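Long-range contacts in Uly1 (Catenovulum maritimum, PDB 7DRQ), which is a calcium-binding polysaccharide lyase of family 24 that probably depolymerises the algal polysaccharide ulvan by beta-elimination: residues K272-F277 with F349-T354; L214-R219 with V229-L234; E5-V10 with T471-I476; I46-D51 with Y457-E462. One frame throughout, in Å; residues are numbered along the deposited sequence.

How the contacts relate
From the N terminus, residues 5-10 wait until 471-476 to close contact 3, so that loop spans almost the whole modelled chain. Contact 4, between 46-51 and 457-462, closes within it, and contacts 2 and 1 follow one another inside both. Contact 2 (214-219 with 229-234) is a short hairpin within one propeller blade; contact 1 (272-277 with 349-354) joins the two blades that come after. Ile273 CD1 touches Phe215 CZ, 3.6 Å away, so these two are in direct packing. Contacts 3 and 4 share the closing blade, where strands 455-462 and 469-478 are neighbours: one pins the N-terminal strand to it, the other the loop before strand 53-56.

Contact 1 of 4, residues K272-F277 with F349-T354; sequences KIRIGF and FDWTVT
At the interface between two successive blades of the beta-propeller, the indole of Trp351 lies flat against the backbone of Gly276. Strands 272-277 and 350-353 belong to different sheets; they run roughly antiparallel, 152° between their N-to-C directions, and their axes come within 7.1 Å, a distance bridged by side chains. Gly276 CA stands 3.7 Å from the centroid of the five-membered ring of Trp351, a CH-pi contact over the face. Gly276 N approaches Trp351 NE1 to 3.2 Å, but both are donors, and NE1 bonds to Lys265 O instead. A beta carbon on Gly276 would collide with Trp351 CD1. The six-membered ring extends to Arg274, whose CB is 3.6 Å from Trp351 CH2. Phe349 comes in with its edge, CE2 lying 3.3 Å from Gly276 C. At the other end Val353 crosses Arg274 at about a right angle, with Val353 CG2 3.7 Å from Arg274 CD and Val353 CG1 over the centre of the guanidinium. That group is anchored within its own blade by Ala269 O, Asp270 O and Tyr295 OH. Face-to-face packing of adjacent sheets through large side chains is characteristic of beta-propellers.

Contact 2 of 4, residues L214-R219 with V229-L234; sequences LFLHMR and VFNKYL
Leu216 and Asn231 form the middle pair of an antiparallel hairpin, and from there to Met218 and Val229 the pairing is regular and close. Asn231 N reaches Leu216 O at 2.9 Å, and Leu216 N returns a bond to Asn231 O. The pair Met218 and Val229 is doubly bonded in the same way, Met218 N to Val229 O and Val229 N to Met218 O. Between these rungs lies the non-hydrogen-bonded pair His217 and Phe230, where the CA atoms are 4.0 Å apart and His217 CB is 3.7 Å from Phe230 CB. Phe230 CA also lies 3.0 Å from Leu216 O in a CA-H...O contact. Beyond CB the side chains of His217 and Phe230 each lead away from the opposite strand.

The other end is more open. Tyr233 N bonds to Leu214 O at 2.8 Å and almost straight, but the return link runs through a water, which accepts from Leu214 N and donates to Tyr233 O at 2.7 Å. Here Lys232, partly exposed, lies side by side with Phe215 and points the same way, its CD 3.7 Å from Phe215 CE2. Phe215 CG sits anti to the carbonyl carbon (chi1 -56°), and Asn231 O lies at the edge of the ring, near its plane.

Strand 201-208 flanks the hairpin on one side, where His217 ND1 bonds to Thr205 O, and strand 239-245 on the other, so these are the two central strands of a four-stranded blade. Leu216 packs on Met189 and Met218, modelled as selenomethionine, on Met128, both in loops, while His217 and Phe230 on the opposite face meet Met266 of strand 261-269 in the next blade.

Contact 3 of 4, residues E5-V10 with T471-I476; sequences EHEIKV and TTYLQI
Ile8 packs between Leu474 and Ile476 at the apolar centre of the closure of the propeller ring, where the N-terminal strand is added to the last blade in the manner called molecular velcro. Ile8 CD1 is 4.0 Å from Leu474 CD2 and 4.1 Å from Ile476 CD1, and Tyr79 of strand 73-80 adjoins all three side chains. Val10 CG2 extends the patch to Leu474 CB. Beneath it the antiparallel strands are laced by backbone bonds, Ile8 N to Leu474 O and Leu474 N to Ile8 O, with Val10 N to Thr472 O beyond.

On the other face Lys9 crosses the Tyr473 ring obliquely. Its CB is 3.6 Å from Tyr473 CE2 and its CG lies over one ring face toward the rim, while NZ forms a salt bridge with Asp12. Next along, Gln475 NE2 gives a hydrogen bond of 2.9 Å to Glu7 OE1. The acceptor lies in the amide plane, but NE2 meets it from above the carboxylate, the two planes being 89° apart. An alanine in place of Glu7 would probably leave Gln475 NE2 without this acceptor and its amide freer to turn. At the outer end a classic beta bulge sets Glu5 and His6 against one residue: Ile476 O accepts from Glu5 N at 2.8 Å and, on a lone pair, from His6 N at 3.3 Å.

Contact 4 of 4, residues I46-D51 with Y457-E462; sequences IAPHGD and YYYLLE
The ring of Tyr459 carries Pro48 on one face: Pro48 CB stands 3.5 Å from the ring centroid and 11° off its normal, a CH-pi contact almost over the centre. Around the same ring are Met62 and Trp64 of strand 59-65 and Ile448 of strand 444-452, and the hydroxyl bonds to Thr63 O. Tyr459 CG is anti to the backbone N and beside the carbonyl carbon (chi1 -173°); Pro48 spans both ring and carbonyl, with CB over the ring and CG only 3.1 Å from Tyr459 O. In the beta-propeller this packs the loop leading into strand 53-56, the first strand of one blade, against strand 455-462 of the blade that closes the ring. An alanine in place of Tyr459 would probably leave a gap beside Pro48 CB and deprive Thr63 O of its hydroxyl partner. Further along the strand Leu461 crosses Pro48 at about a right angle, with Leu461 CB 3.7 Å from Pro48 CD, and Leu461 CD1 lies 4.0 Å from Ala47 O. The peptide bond between Ala47 and Pro48 is cis. Lys446 NZ bonds to both Pro48 O and His49 ND1.

Contact 1 of 4, residues K272-F277 with F349-T354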
# COMPACT_ATOMS: atom_id res chain seq x y z
N LYS A 272 13.81 6.07 10.94
CA LYS A 272 13.98 4.64 11.20
C LYS A 272 12.97 3.83 10.41
O LYS A 272 11.86 4.28 10.13
CB LYS A 272 13.82 4.30 12.69
CG LYS A 272 14.79 5.02 13.60
CD LYS A 272 14.60 4.62 15.06
CE LYS A 272 15.51 5.47 15.95
NZ LYS A 272 15.32 5.15 17.39
N ILE A 273 13.37 2.61 10.08
CA ILE A 273 12.45 1.63 9.53
C ILE A 273 11.62 1.05 10.67
O ILE A 273 12.17 0.61 11.68
CB ILE A 273 13.24 0.53 8.80
CG1 ILE A 273 13.88 1.10 7.54
CG2 ILE A 273 12.35 -0.63 8.46
CD1 ILE A 273 14.97 0.21 6.96
N ARG A 274 10.29 1.10 10.54
CA ARG A 274 9.40 0.62 11.59
C ARG A 274 8.21 -0.11 10.97
O ARG A 274 8.01 -0.10 9.75
CB ARG A 274 8.90 1.76 12.50
CG ARG A 274 9.83 2.95 12.62
CD ARG A 274 9.31 4.02 13.59
NE ARG A 274 10.26 5.13 13.70
CZ ARG A 274 10.82 5.55 14.83
NH1 ARG A 274 10.50 4.98 16.00
NH2 ARG A 274 11.70 6.55 14.81
N ILE A 275 7.41 -0.76 11.82
CA ILE A 275 6.21 -1.45 11.37
C ILE A 275 5.11 -1.28 12.41
O ILE A 275 5.37 -1.26 13.62
CB ILE A 275 6.50 -2.94 11.10
CG1 ILE A 275 5.34 -3.60 10.34
CG2 ILE A 275 6.81 -3.66 12.42
CD1 ILE A 275 5.64 -5.05 9.90
N GLY A 276 3.88 -1.12 11.94
CA GLY A 276 2.71 -1.23 12.79
C GLY A 276 1.76 -2.22 12.15
O GLY A 276 1.67 -2.29 10.93
N PHE A 277 1.10 -3.01 12.98
CA PHE A 277 0.25 -4.04 12.39
C PHE A 277 -0.77 -4.54 13.40
O PHE A 277 -0.68 -4.27 14.60
CB PHE A 277 1.10 -5.22 11.86
CG PHE A 277 1.86 -5.97 12.92
CD1 PHE A 277 3.15 -5.58 13.27
CD2 PHE A 277 1.32 -7.10 13.53
CE1 PHE A 277 3.87 -6.27 14.23
CE2 PHE A 277 2.04 -7.82 14.50
CZ PHE A 277 3.32 -7.40 14.84
N PHE A 349 -6.69 0.58 10.01
CA PHE A 349 -5.52 0.66 10.87
C PHE A 349 -4.42 1.46 10.19
O PHE A 349 -4.15 1.27 9.00
CB PHE A 349 -4.98 -0.72 11.24
CG PHE A 349 -3.68 -0.66 11.96
CD1 PHE A 349 -3.63 -0.28 13.29
CD2 PHE A 349 -2.48 -0.93 11.29
CE1 PHE A 349 -2.41 -0.21 13.96
CE2 PHE A 349 -1.26 -0.85 11.96
CZ PHE A 349 -1.22 -0.50 13.29
N ASP A 350 -3.78 2.35 10.94
CA ASP A 350 -2.63 3.07 10.42
C ASP A 350 -1.83 3.60 11.59
O ASP A 350 -2.29 3.58 12.74
CB ASP A 350 -3.05 4.21 9.48
CG ASP A 350 -1.93 4.63 8.53
OD1 ASP A 350 -0.92 3.89 8.43
OD2 ASP A 350 -2.06 5.70 7.90
N TRP A 351 -0.62 4.09 11.30
CA TRP A 351 0.29 4.57 12.32
C TRP A 351 1.29 5.53 11.68
O TRP A 351 1.48 5.53 10.46
CB TRP A 351 1.03 3.41 13.00
CG TRP A 351 1.90 2.70 12.04
CD1 TRP A 351 1.53 1.72 11.17
CD2 TRP A 351 3.28 2.96 11.80
NE1 TRP A 351 2.61 1.33 10.41
CE2 TRP A 351 3.70 2.08 10.78
CE3 TRP A 351 4.21 3.84 12.35
CZ2 TRP A 351 5.01 2.06 10.30
CZ3 TRP A 351 5.52 3.83 11.88
CH2 TRP A 351 5.90 2.94 10.85
N THR A 352 1.94 6.32 12.52
CA THR A 352 3.05 7.15 12.07
C THR A 352 3.89 7.51 13.29
O THR A 352 3.46 7.31 14.43
CB THR A 352 2.56 8.40 11.33
OG1 THR A 352 3.68 9.09 10.76
CG2 THR A 352 1.84 9.33 12.30
N VAL A 353 5.10 7.99 13.04
CA VAL A 353 5.94 8.60 14.06
C VAL A 353 6.41 9.93 13.51
O VAL A 353 6.94 9.99 12.39
CB VAL A 353 7.15 7.71 14.44
CG1 VAL A 353 7.98 8.39 15.54
CG2 VAL A 353 6.69 6.32 14.88
N THR A 354 6.20 11.01 14.27
CA THR A 354 6.59 12.33 13.81
C THR A 354 8.10 12.53 13.93
O THR A 354 8.82 11.75 14.56
CB THR A 354 5.92 13.43 14.62
OG1 THR A 354 6.51 13.44 15.93
CG2 THR A 354 4.40 13.20 14.74

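Contact 2 of 4, residues L214-R219 with V229-L234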
# COMPACT_ATOMS: atom_id res chain seq x y z
N LEU A 214 16.73 2.60 -0.73
CA LEU A 214 15.41 2.21 -1.20
C LEU A 214 15.11 0.80 -0.70
O LEU A 214 15.96 -0.10 -0.82
CB LEU A 214 15.33 2.25 -2.72
CG LEU A 214 14.07 1.69 -3.36
CD1 LEU A 214 12.83 2.46 -2.91
CD2 LEU A 214 14.19 1.72 -4.89
N PHE A 215 13.92 0.61 -0.16
CA PHE A 215 13.51 -0.67 0.41
C PHE A 215 12.14 -1.06 -0.14
O PHE A 215 11.38 -0.22 -0.63
CB PHE A 215 13.41 -0.63 1.94
CG PHE A 215 14.67 -0.20 2.63
CD1 PHE A 215 14.95 1.15 2.82
CD2 PHE A 215 15.56 -1.14 3.13
CE1 PHE A 215 16.12 1.55 3.47
CE2 PHE A 215 16.71 -0.75 3.78
CZ PHE A 215 17.00 0.59 3.95
N LEU A 216 11.82 -2.34 -0.00
CA LEU A 216 10.51 -2.84 -0.40
C LEU A 216 10.02 -3.82 0.65
O LEU A 216 10.81 -4.58 1.20
CB LEU A 216 10.58 -3.55 -1.75
CG LEU A 216 9.36 -4.42 -2.02
CD1 LEU A 216 8.14 -3.57 -2.52
CD2 LEU A 216 9.68 -5.55 -2.94
N HIS A 217 8.72 -3.78 0.97
CA HIS A 217 8.14 -4.87 1.75
C HIS A 217 6.87 -5.38 1.10
O HIS A 217 6.17 -4.66 0.38
CB HIS A 217 7.91 -4.50 3.23
CG HIS A 217 6.73 -3.60 3.49
ND1 HIS A 217 6.62 -2.33 2.94
CD2 HIS A 217 5.66 -3.74 4.30
CE1 HIS A 217 5.51 -1.76 3.38
NE2 HIS A 217 4.91 -2.60 4.21
N MSE A 218 6.60 -6.67 1.32
CA MSE A 218 5.42 -7.35 0.81
C MSE A 218 4.95 -8.33 1.87
O MSE A 218 5.68 -8.67 2.80
CB MSE A 218 5.69 -8.07 -0.52
CG MSE A 218 6.17 -7.14 -1.65
SE MSE A 218 6.24 -8.04 -3.38
CE MSE A 218 4.34 -8.17 -3.70
N ARG A 219 3.72 -8.80 1.71
CA ARG A 219 3.18 -9.84 2.57
C ARG A 219 3.33 -11.17 1.85
O ARG A 219 3.09 -11.26 0.64
CB ARG A 219 1.71 -9.58 2.90
CG ARG A 219 1.50 -8.37 3.77
CD ARG A 219 0.04 -8.22 4.18
NE ARG A 219 -0.26 -6.84 4.53
CZ ARG A 219 -1.48 -6.38 4.78
NH1 ARG A 219 -2.52 -7.20 4.72
NH2 ARG A 219 -1.65 -5.11 5.11
N VAL A 229 7.79 -9.60 4.53
CA VAL A 229 9.18 -9.74 4.11
C VAL A 229 9.62 -8.41 3.52
O VAL A 229 8.80 -7.67 2.95
CB VAL A 229 9.38 -10.88 3.09
CG1 VAL A 229 9.05 -12.25 3.73
CG2 VAL A 229 8.54 -10.66 1.83
N PHE A 230 10.90 -8.09 3.67
CA PHE A 230 11.40 -6.82 3.15
C PHE A 230 12.84 -6.99 2.68
O PHE A 230 13.57 -7.86 3.16
CB PHE A 230 11.30 -5.69 4.19
CG PHE A 230 12.16 -5.89 5.43
CD1 PHE A 230 11.79 -6.79 6.42
CD2 PHE A 230 13.31 -5.14 5.61
CE1 PHE A 230 12.56 -6.96 7.55
CE2 PHE A 230 14.10 -5.29 6.74
CZ PHE A 230 13.73 -6.21 7.71
N ASN A 231 13.24 -6.15 1.72
CA ASN A 231 14.58 -6.21 1.18
C ASN A 231 15.06 -4.79 0.90
O ASN A 231 14.35 -3.82 1.15
CB ASN A 231 14.64 -7.10 -0.07
CG ASN A 231 13.72 -6.61 -1.18
OD1 ASN A 231 13.12 -5.54 -1.09
ND2 ASN A 231 13.60 -7.40 -2.24
N LYS A 232 16.28 -4.69 0.39
CA LYS A 232 16.92 -3.41 0.14
C LYS A 232 17.50 -3.42 -1.26
O LYS A 232 17.99 -4.45 -1.74
CB LYS A 232 18.03 -3.13 1.18
CG LYS A 232 18.87 -1.89 0.86
CD LYS A 232 19.82 -1.51 1.99
CE LYS A 232 20.98 -2.47 2.11
NZ LYS A 232 21.91 -2.06 3.21
N TYR A 233 17.41 -2.27 -1.93
CA TYR A 233 18.00 -2.12 -3.24
C TYR A 233 19.50 -1.87 -3.11
O TYR A 233 19.93 -0.99 -2.36
CB TYR A 233 17.33 -0.97 -3.99
CG TYR A 233 17.91 -0.77 -5.36
CD1 TYR A 233 17.96 -1.83 -6.27
CD2 TYR A 233 18.48 0.44 -5.72
CE1 TYR A 233 18.52 -1.66 -7.51
CE2 TYR A 233 19.05 0.62 -6.96
CZ TYR A 233 19.07 -0.44 -7.85
OH TYR A 233 19.63 -0.27 -9.09
N LEU A 234 20.29 -2.66 -3.82
CA LEU A 234 21.75 -2.52 -3.78
C LEU A 234 22.15 -1.79 -5.06
O LEU A 234 22.41 -2.40 -6.09
CB LEU A 234 22.41 -3.89 -3.67
CG LEU A 234 21.87 -4.77 -2.53
CD1 LEU A 234 22.52 -6.16 -2.57
CD2 LEU A 234 22.08 -4.09 -1.18
O HOH W 1 19.21 1.49 -1.59

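Contact 3 of 4, residues E5-V10 with T471-I476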
# COMPACT_ATOMS: atom_id res chain seq x y z
N GLU A 5 -1.49 24.54 -4.66
CA GLU A 5 -0.53 25.15 -5.58
C GLU A 5 -0.72 24.73 -7.03
O GLU A 5 -0.53 25.54 -7.93
CB GLU A 5 0.90 24.82 -5.17
CG GLU A 5 1.28 25.39 -3.81
CD GLU A 5 2.76 25.29 -3.54
OE1 GLU A 5 3.41 24.36 -4.07
OE2 GLU A 5 3.28 26.14 -2.79
N HIS A 6 -1.07 23.46 -7.28
CA HIS A 6 -1.17 22.95 -8.64
C HIS A 6 -2.29 21.92 -8.72
O HIS A 6 -2.52 21.17 -7.77
CB HIS A 6 0.15 22.33 -9.10
CG HIS A 6 1.30 23.29 -9.11
ND1 HIS A 6 2.24 23.33 -8.11
CD2 HIS A 6 1.64 24.26 -9.99
CE1 HIS A 6 3.12 24.28 -8.37
NE2 HIS A 6 2.78 24.86 -9.50
N GLU A 7 -2.97 21.89 -9.87
CA GLU A 7 -3.99 20.88 -10.14
C GLU A 7 -3.80 20.43 -11.59
O GLU A 7 -3.88 21.25 -12.50
CB GLU A 7 -5.39 21.44 -9.91
CG GLU A 7 -6.48 20.44 -10.15
CD GLU A 7 -7.72 20.76 -9.35
OE1 GLU A 7 -8.47 19.81 -9.05
OE2 GLU A 7 -7.95 21.96 -9.02
N ILE A 8 -3.53 19.14 -11.78
CA ILE A 8 -3.03 18.60 -13.04
C ILE A 8 -3.88 17.40 -13.43
O ILE A 8 -4.00 16.45 -12.65
CB ILE A 8 -1.55 18.19 -12.92
CG1 ILE A 8 -0.70 19.37 -12.46
CG2 ILE A 8 -1.03 17.62 -14.24
CD1 ILE A 8 -0.03 19.12 -11.13
N LYS A 9 -4.42 17.40 -14.64
CA LYS A 9 -5.13 16.21 -15.08
C LYS A 9 -4.11 15.15 -15.48
O LYS A 9 -3.13 15.44 -16.17
CB LYS A 9 -6.07 16.52 -16.25
CG LYS A 9 -6.79 15.30 -16.78
CD LYS A 9 -8.02 15.69 -17.60
CE LYS A 9 -7.68 15.91 -19.06
NZ LYS A 9 -8.91 16.24 -19.86
N VAL A 10 -4.31 13.93 -15.01
CA VAL A 10 -3.41 12.85 -15.37
C VAL A 10 -3.92 12.11 -16.59
O VAL A 10 -3.19 11.92 -17.57
CB VAL A 10 -3.20 11.91 -14.18
CG1 VAL A 10 -2.28 10.74 -14.57
CG2 VAL A 10 -2.63 12.70 -13.01
N THR A 471 -11.50 9.74 -14.98
CA THR A 471 -10.53 10.83 -15.00
C THR A 471 -9.85 10.95 -13.64
O THR A 471 -10.53 10.96 -12.60
CB THR A 471 -11.21 12.15 -15.36
OG1 THR A 471 -11.72 12.06 -16.70
CG2 THR A 471 -10.21 13.31 -15.30
N THR A 472 -8.52 11.04 -13.65
CA THR A 472 -7.75 11.23 -12.43
C THR A 472 -6.99 12.55 -12.51
O THR A 472 -6.65 13.04 -13.59
CB THR A 472 -6.75 10.09 -12.18
OG1 THR A 472 -5.91 9.96 -13.32
CG2 THR A 472 -7.49 8.78 -11.97
N TYR A 473 -6.71 13.09 -11.33
CA TYR A 473 -6.02 14.35 -11.17
C TYR A 473 -4.91 14.19 -10.15
O TYR A 473 -4.97 13.33 -9.27
CB TYR A 473 -6.96 15.46 -10.69
CG TYR A 473 -7.79 16.03 -11.81
CD1 TYR A 473 -8.98 15.44 -12.17
CD2 TYR A 473 -7.36 17.15 -12.51
CE1 TYR A 473 -9.74 15.95 -13.21
CE2 TYR A 473 -8.11 17.67 -13.54
CZ TYR A 473 -9.30 17.06 -13.89
OH TYR A 473 -10.05 17.58 -14.92
N LEU A 474 -3.92 15.07 -10.25
CA LEU A 474 -2.92 15.27 -9.22
C LEU A 474 -3.08 16.67 -8.64
O LEU A 474 -3.09 17.65 -9.39
CB LEU A 474 -1.51 15.11 -9.77
CG LEU A 474 -0.38 15.64 -8.87
CD1 LEU A 474 -0.30 14.82 -7.57
CD2 LEU A 474 0.98 15.62 -9.60
N GLN A 475 -3.19 16.76 -7.32
CA GLN A 475 -3.14 18.05 -6.64
C GLN A 475 -1.87 18.15 -5.81
O GLN A 475 -1.45 17.18 -5.18
CB GLN A 475 -4.37 18.28 -5.75
CG GLN A 475 -5.66 18.51 -6.54
CD GLN A 475 -6.80 18.98 -5.66
OE1 GLN A 475 -6.68 19.03 -4.43
NE2 GLN A 475 -7.92 19.31 -6.29
N ILE A 476 -1.25 19.33 -5.84
CA ILE A 476 -0.05 19.60 -5.04
C ILE A 476 -0.42 20.70 -4.07
O ILE A 476 -0.74 21.83 -4.47
CB ILE A 476 1.16 19.97 -5.91
CG1 ILE A 476 1.41 18.87 -6.95
CG2 ILE A 476 2.40 20.15 -5.05
CD1 ILE A 476 2.50 19.23 -7.96

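Contact 4 of 4, residues I46-D51 with Y457-E462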
# COMPACT_ATOMS: atom_id res chain seq x y z
N ILE A 46 -9.26 0.56 -8.94
CA ILE A 46 -7.85 0.16 -8.92
C ILE A 46 -6.92 1.33 -9.23
O ILE A 46 -5.69 1.17 -9.14
CB ILE A 46 -7.64 -1.00 -9.92
CG1 ILE A 46 -6.37 -1.79 -9.58
CG2 ILE A 46 -7.66 -0.50 -11.37
CD1 ILE A 46 -6.32 -3.18 -10.21
N ALA A 47 -7.46 2.50 -9.57
CA ALA A 47 -6.68 3.69 -9.88
C ALA A 47 -7.40 4.95 -9.41
O ALA A 47 -8.54 5.20 -9.81
CB ALA A 47 -6.41 3.77 -11.39
N PRO A 48 -6.77 5.78 -8.55
CA PRO A 48 -5.47 5.57 -7.91
C PRO A 48 -5.60 4.63 -6.73
O PRO A 48 -6.53 4.75 -5.94
CB PRO A 48 -5.07 6.98 -7.48
CG PRO A 48 -6.36 7.66 -7.20
CD PRO A 48 -7.41 7.03 -8.10
N HIS A 49 -4.67 3.70 -6.61
CA HIS A 49 -4.75 2.69 -5.57
C HIS A 49 -3.37 2.05 -5.40
O HIS A 49 -2.65 1.86 -6.38
CB HIS A 49 -5.78 1.62 -5.93
CG HIS A 49 -6.26 0.81 -4.76
ND1 HIS A 49 -6.74 1.40 -3.61
CD2 HIS A 49 -6.36 -0.52 -4.58
CE1 HIS A 49 -7.11 0.45 -2.77
NE2 HIS A 49 -6.90 -0.73 -3.33
N GLY A 50 -3.04 1.72 -4.15
CA GLY A 50 -1.75 1.11 -3.86
C GLY A 50 -0.65 2.16 -3.76
O GLY A 50 -0.90 3.36 -3.62
N ASP A 51 0.60 1.68 -3.83
CA ASP A 51 1.78 2.53 -3.69
C ASP A 51 2.10 3.19 -5.03
O ASP A 51 3.15 2.98 -5.65
CB ASP A 51 2.94 1.70 -3.16
CG ASP A 51 4.10 2.54 -2.71
OD1 ASP A 51 3.86 3.69 -2.27
OD2 ASP A 51 5.24 2.06 -2.82
N TYR A 457 0.86 15.54 -2.02
CA TYR A 457 0.59 15.14 -3.39
C TYR A 457 -0.63 14.24 -3.34
O TYR A 457 -0.56 13.12 -2.82
CB TYR A 457 1.81 14.43 -4.00
CG TYR A 457 2.98 15.38 -4.16
CD1 TYR A 457 3.77 15.73 -3.06
CD2 TYR A 457 3.27 15.96 -5.39
CE1 TYR A 457 4.82 16.61 -3.19
CE2 TYR A 457 4.32 16.87 -5.53
CZ TYR A 457 5.10 17.18 -4.42
OH TYR A 457 6.15 18.07 -4.55
N TYR A 458 -1.76 14.75 -3.82
CA TYR A 458 -3.04 14.05 -3.70
C TYR A 458 -3.41 13.54 -5.09
O TYR A 458 -3.66 14.33 -6.00
CB TYR A 458 -4.12 14.99 -3.15
CG TYR A 458 -5.19 14.31 -2.33
CD1 TYR A 458 -5.24 12.93 -2.19
CD2 TYR A 458 -6.17 15.07 -1.68
CE1 TYR A 458 -6.22 12.33 -1.42
CE2 TYR A 458 -7.15 14.48 -0.92
CZ TYR A 458 -7.18 13.12 -0.80
OH TYR A 458 -8.17 12.56 -0.02
N TYR A 459 -3.46 12.23 -5.22
CA TYR A 459 -3.70 11.54 -6.49
C TYR A 459 -5.15 11.08 -6.44
O TYR A 459 -5.51 10.23 -5.62
CB TYR A 459 -2.69 10.40 -6.62
CG TYR A 459 -2.64 9.63 -7.92
CD1 TYR A 459 -3.34 10.04 -9.05
CD2 TYR A 459 -1.87 8.47 -8.01
CE1 TYR A 459 -3.27 9.30 -10.24
CE2 TYR A 459 -1.79 7.74 -9.17
CZ TYR A 459 -2.50 8.15 -10.29
OH TYR A 459 -2.39 7.38 -11.43
N LEU A 460 -5.98 11.65 -7.30
CA LEU A 460 -7.42 11.68 -7.07
C LEU A 460 -8.21 11.13 -8.25
O LEU A 460 -7.88 11.41 -9.40
CB LEU A 460 -7.87 13.12 -6.79
CG LEU A 460 -7.37 13.72 -5.49
CD1 LEU A 460 -7.30 15.25 -5.59
CD2 LEU A 460 -8.26 13.30 -4.32
N LEU A 461 -9.27 10.38 -7.96
CA LEU A 461 -10.25 9.94 -8.95
C LEU A 461 -11.44 10.90 -8.94
O LEU A 461 -12.07 11.10 -7.89
CB LEU A 461 -10.73 8.52 -8.65
CG LEU A 461 -11.89 7.96 -9.48
CD1 LEU A 461 -11.46 7.74 -10.90
CD2 LEU A 461 -12.37 6.63 -8.88
N GLU A 462 -11.75 11.49 -10.09
CA GLU A 462 -12.86 12.44 -10.14
C GLU A 462 -14.19 11.72 -10.04
O GLU A 462 -14.39 10.66 -10.65
CB GLU A 462 -12.81 13.28 -11.42
CG GLU A 462 -13.93 14.34 -11.51
CD GLU A 462 -13.67 15.37 -12.62
OE1 GLU A 462 -13.27 14.96 -13.74
OE2 GLU A 462 -13.85 16.59 -12.38